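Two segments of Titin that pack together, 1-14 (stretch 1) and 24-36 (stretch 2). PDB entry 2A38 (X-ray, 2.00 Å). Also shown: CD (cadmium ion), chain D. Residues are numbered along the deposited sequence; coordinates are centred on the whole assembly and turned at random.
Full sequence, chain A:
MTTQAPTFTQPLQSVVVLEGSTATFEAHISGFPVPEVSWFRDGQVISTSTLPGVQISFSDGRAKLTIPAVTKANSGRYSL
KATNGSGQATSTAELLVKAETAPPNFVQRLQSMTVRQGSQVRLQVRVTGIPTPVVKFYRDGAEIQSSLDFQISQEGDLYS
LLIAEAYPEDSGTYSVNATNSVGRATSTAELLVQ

Stretch 1 1-14: MTTQAPTFTQPLQS
Stretch 2 24-36: TFEAHISGFPVPE

The strand that includes Gln4 to Thr7 runs antiparallel to the one that continues through 24-32, their axes 166° apart and 4.6 Å at closest approach. Phe32 pairs with Gln4: Gln4 N donates to Phe32 O (2.7 Å), and Phe32 N to Gln4 O (2.9 Å). Between Gln4 and Thr7 the register shifts by one, a bulge that takes in Pro6, which has no amide hydrogen to offer; Thr7 then resumes the ladder with Ser30, Thr7 N to Ser30 O at 3.1 Å and Ser30 N to Thr7 O at 2.7 Å. Phe8 faces Ile29 as a non-hydrogen-bonded pair. At Thr9 (phi/psi -79/-17) the chain turns a corner and a second bulge intervenes, so His28 O receives Thr9 N at 2.8 Å and, weakly, Gln10 N at 3.4 Å, while His28 N donates to Gln10 O (3.0 Å). Beyond, water 1 replaces direct pairing, accepting from Gln13 N (2.7 Å) and Glu26 N (3.2 Å).

Gly31 (150/153) suits its backbone: a CB would jam against the preceding carbonyl. On the Phe8 and Ile29 face, Phe8 (m) sets CE2 3.5 Å from Ile29 CG1; Leu12 (m, t) brings CD2 3.6 Å from Ala27 CB, apolar side chains that need no polar partner, with Ala27's small methyl meeting both Leu12 CD2 and the edge of the Phe8 ring. Phe32 (t) offers a ring face to Met1 CG, 4.1 Å from its centroid. His28 (m) directs NE2 to cadmium at 2.4 Å, joined by Glu26 OE2 at 2.2 Å.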

# COMPACT_ATOMS: atom_id res chain seq x y z
N MET A 1 -41.95 7.02 25.07
CA MET A 1 -41.25 8.29 25.39
C MET A 1 -41.49 9.36 24.34
O MET A 1 -42.32 9.20 23.45
CB MET A 1 -39.75 8.03 25.56
CG MET A 1 -39.10 7.23 24.43
SD MET A 1 -37.34 6.89 24.74
CE MET A 1 -36.55 8.01 23.56
N THR A 2 -40.75 10.46 24.45
CA THR A 2 -40.90 11.60 23.55
C THR A 2 -40.34 11.47 22.15
O THR A 2 -39.21 10.99 21.96
CB THR A 2 -40.26 12.85 24.16
OG1 THR A 2 -40.50 12.88 25.57
CG2 THR A 2 -40.84 14.11 23.52
N THR A 3 -41.12 11.90 21.16
CA THR A 3 -40.66 11.90 19.78
C THR A 3 -39.59 12.98 19.77
O THR A 3 -39.69 13.97 20.50
CB THR A 3 -41.75 12.30 18.79
OG1 THR A 3 -42.15 13.65 19.04
CG2 THR A 3 -42.94 11.39 18.92
N GLN A 4 -38.56 12.82 18.95
CA GLN A 4 -37.49 13.79 18.94
C GLN A 4 -36.75 13.81 17.61
O GLN A 4 -36.39 12.75 17.08
CB GLN A 4 -36.56 13.45 20.09
CG GLN A 4 -35.28 14.20 20.15
CD GLN A 4 -34.46 13.76 21.35
OE1 GLN A 4 -34.78 14.10 22.49
NE2 GLN A 4 -33.41 12.98 21.09
N ALA A 5 -36.54 15.01 17.07
CA ALA A 5 -35.84 15.17 15.80
C ALA A 5 -34.43 14.61 15.96
O ALA A 5 -33.92 14.50 17.07
CB ALA A 5 -35.79 16.65 15.41
N PRO A 6 -33.79 14.23 14.84
CA PRO A 6 -32.44 13.66 14.88
C PRO A 6 -31.41 14.64 15.43
O PRO A 6 -31.46 15.83 15.16
CB PRO A 6 -32.18 13.30 13.43
CG PRO A 6 -33.56 13.06 12.88
CD PRO A 6 -34.32 14.21 13.46
N THR A 7 -30.45 14.10 16.17
CA THR A 7 -29.40 14.92 16.76
C THR A 7 -28.12 14.09 16.83
O THR A 7 -28.17 12.87 17.03
CB THR A 7 -29.78 15.33 18.22
OG1 THR A 7 -28.85 16.31 18.70
CG2 THR A 7 -29.70 14.13 19.14
N PHE A 8 -26.98 14.75 16.65
CA PHE A 8 -25.72 14.04 16.75
C PHE A 8 -25.15 14.27 18.14
O PHE A 8 -24.76 15.38 18.48
CB PHE A 8 -24.72 14.53 15.71
CG PHE A 8 -25.01 14.03 14.34
CD1 PHE A 8 -25.96 14.66 13.54
CD2 PHE A 8 -24.38 12.89 13.87
CE1 PHE A 8 -26.27 14.15 12.29
CE2 PHE A 8 -24.69 12.38 12.62
CZ PHE A 8 -25.64 13.01 11.82
N THR A 9 -25.12 13.22 18.95
CA THR A 9 -24.56 13.39 20.28
C THR A 9 -23.04 13.35 20.17
O THR A 9 -22.33 13.78 21.07
CB THR A 9 -25.09 12.31 21.24
OG1 THR A 9 -24.78 11.01 20.72
CG2 THR A 9 -26.60 12.45 21.39
N GLN A 10 -22.55 12.85 19.04
CA GLN A 10 -21.12 12.78 18.72
C GLN A 10 -21.04 12.99 17.22
O GLN A 10 -21.50 12.16 16.44
CB GLN A 10 -20.53 11.41 19.07
CG GLN A 10 -20.19 11.21 20.53
CD GLN A 10 -19.28 12.30 21.08
OE1 GLN A 10 -18.29 12.70 20.45
NE2 GLN A 10 -19.61 12.78 22.28
N PRO A 11 -20.46 14.12 16.79
CA PRO A 11 -20.36 14.39 15.35
C PRO A 11 -19.21 13.67 14.68
O PRO A 11 -18.37 13.06 15.35
CB PRO A 11 -20.19 15.91 15.31
CG PRO A 11 -19.33 16.16 16.52
CD PRO A 11 -19.95 15.26 17.59
N LEU A 12 -19.18 13.75 13.36
CA LEU A 12 -18.12 13.13 12.59
C LEU A 12 -16.88 13.98 12.81
O LEU A 12 -16.97 15.21 12.87
CB LEU A 12 -18.44 13.13 11.10
CG LEU A 12 -19.60 12.28 10.62
CD1 LEU A 12 -19.68 12.36 9.11
CD2 LEU A 12 -19.39 10.85 11.07
N GLN A 13 -15.72 13.33 12.93
CA GLN A 13 -14.46 14.04 13.11
C GLN A 13 -13.61 13.86 11.86
O GLN A 13 -13.42 12.74 11.38
CB GLN A 13 -13.71 13.52 14.34
CG GLN A 13 -14.31 13.94 15.69
CD GLN A 13 -14.33 15.47 15.92
OE1 GLN A 13 -13.28 16.13 15.91
NE2 GLN A 13 -15.52 16.02 16.13
N SER A 14 -13.11 14.97 11.32
CA SER A 14 -12.26 14.91 10.14
C SER A 14 -11.06 14.05 10.49
O SER A 14 -10.61 14.05 11.64
CB SER A 14 -11.80 16.30 9.73
OG SER A 14 -12.88 17.04 9.18
N THR A 24 -11.84 5.29 9.41
CA THR A 24 -13.13 5.14 10.06
C THR A 24 -13.78 6.45 10.47
O THR A 24 -13.16 7.29 11.13
CB THR A 24 -13.03 4.26 11.31
OG1 THR A 24 -12.29 3.07 11.01
CG2 THR A 24 -14.42 3.86 11.79
N PHE A 25 -15.03 6.59 10.05
CA PHE A 25 -15.86 7.73 10.39
C PHE A 25 -16.91 7.12 11.32
O PHE A 25 -17.48 6.08 11.01
CB PHE A 25 -16.54 8.29 9.14
CG PHE A 25 -15.72 9.31 8.40
CD1 PHE A 25 -15.39 9.12 7.06
CD2 PHE A 25 -15.27 10.46 9.05
CE1 PHE A 25 -14.64 10.07 6.38
CE2 PHE A 25 -14.52 11.42 8.37
CZ PHE A 25 -14.20 11.22 7.03
N GLU A 26 -17.14 7.75 12.46
CA GLU A 26 -18.11 7.24 13.41
C GLU A 26 -18.89 8.42 13.99
O GLU A 26 -18.36 9.52 14.13
CB GLU A 26 -17.42 6.47 14.53
CG GLU A 26 -18.37 5.88 15.57
CD GLU A 26 -18.15 6.47 16.96
OE1 GLU A 26 -18.13 7.71 17.09
OE2 GLU A 26 -18.01 5.69 17.93
N ALA A 27 -20.15 8.18 14.33
CA ALA A 27 -20.98 9.23 14.89
C ALA A 27 -22.04 8.59 15.76
O ALA A 27 -22.36 7.43 15.61
CB ALA A 27 -21.64 10.01 13.77
N HIS A 28 -22.56 9.37 16.70
CA HIS A 28 -23.62 8.88 17.56
C HIS A 28 -24.81 9.73 17.24
O HIS A 28 -24.75 10.96 17.27
CB HIS A 28 -23.24 9.04 19.02
CG HIS A 28 -22.28 8.01 19.49
ND1 HIS A 28 -22.68 6.85 20.13
CD2 HIS A 28 -20.94 7.92 19.36
CE1 HIS A 28 -21.63 6.10 20.36
NE2 HIS A 28 -20.56 6.72 19.91
N ILE A 29 -25.90 9.06 16.92
CA ILE A 29 -27.12 9.75 16.55
C ILE A 29 -28.23 9.40 17.51
O ILE A 29 -28.42 8.23 17.87
CB ILE A 29 -27.54 9.37 15.13
CG1 ILE A 29 -26.41 9.74 14.16
CG2 ILE A 29 -28.85 10.05 14.77
CD1 ILE A 29 -26.63 9.26 12.76
N SER A 30 -28.96 10.43 17.93
CA SER A 30 -30.08 10.25 18.82
C SER A 30 -31.35 10.63 18.05
O SER A 30 -31.26 11.23 16.98
CB SER A 30 -29.90 11.14 20.05
OG SER A 30 -30.79 10.79 21.09
N GLY A 31 -32.51 10.27 18.57
CA GLY A 31 -33.75 10.60 17.88
C GLY A 31 -34.84 9.58 18.17
O GLY A 31 -34.55 8.42 18.47
N PHE A 32 -36.09 10.00 18.08
CA PHE A 32 -37.18 9.07 18.32
C PHE A 32 -38.41 9.42 17.48
O PHE A 32 -38.91 10.53 17.56
CB PHE A 32 -37.57 9.04 19.80
CG PHE A 32 -38.54 7.96 20.13
CD1 PHE A 32 -38.13 6.63 20.13
CD2 PHE A 32 -39.88 8.25 20.36
CE1 PHE A 32 -39.04 5.60 20.35
CE2 PHE A 32 -40.80 7.23 20.57
CZ PHE A 32 -40.38 5.90 20.56
N PRO A 33 -38.90 8.46 16.67
CA PRO A 33 -38.37 7.10 16.50
C PRO A 33 -36.94 7.11 15.97
O PRO A 33 -36.47 8.14 15.48
CB PRO A 33 -39.35 6.49 15.49
CG PRO A 33 -40.62 7.23 15.76
CD PRO A 33 -40.14 8.64 15.89
N VAL A 34 -36.23 5.99 16.07
CA VAL A 34 -34.85 5.92 15.59
C VAL A 34 -34.79 6.36 14.13
O VAL A 34 -35.47 5.81 13.28
CB VAL A 34 -34.27 4.52 15.70
CG1 VAL A 34 -32.84 4.52 15.17
CG2 VAL A 34 -34.31 4.06 17.15
N PRO A 35 -33.94 7.35 13.83
CA PRO A 35 -33.83 7.83 12.45
C PRO A 35 -33.24 6.88 11.42
O PRO A 35 -32.54 5.94 11.77
CB PRO A 35 -33.00 9.10 12.61
CG PRO A 35 -32.07 8.75 13.73
CD PRO A 35 -33.00 8.07 14.72
N GLU A 36 -33.57 7.14 10.16
CA GLU A 36 -33.03 6.38 9.05
C GLU A 36 -31.72 7.10 8.74
O GLU A 36 -31.69 8.33 8.63
CB GLU A 36 -33.94 6.46 7.83
CG GLU A 36 -35.25 5.74 7.97
CD GLU A 36 -35.95 5.58 6.63
OE1 GLU A 36 -35.43 4.83 5.77
OE2 GLU A 36 -37.01 6.22 6.42
CD CD D . -18.23 6.07 20.05
O HOH W 1 -15.73 10.62 12.85
O HOH W 2 -13.08 10.00 11.73
O HOH W 3 -17.47 8.13 19.35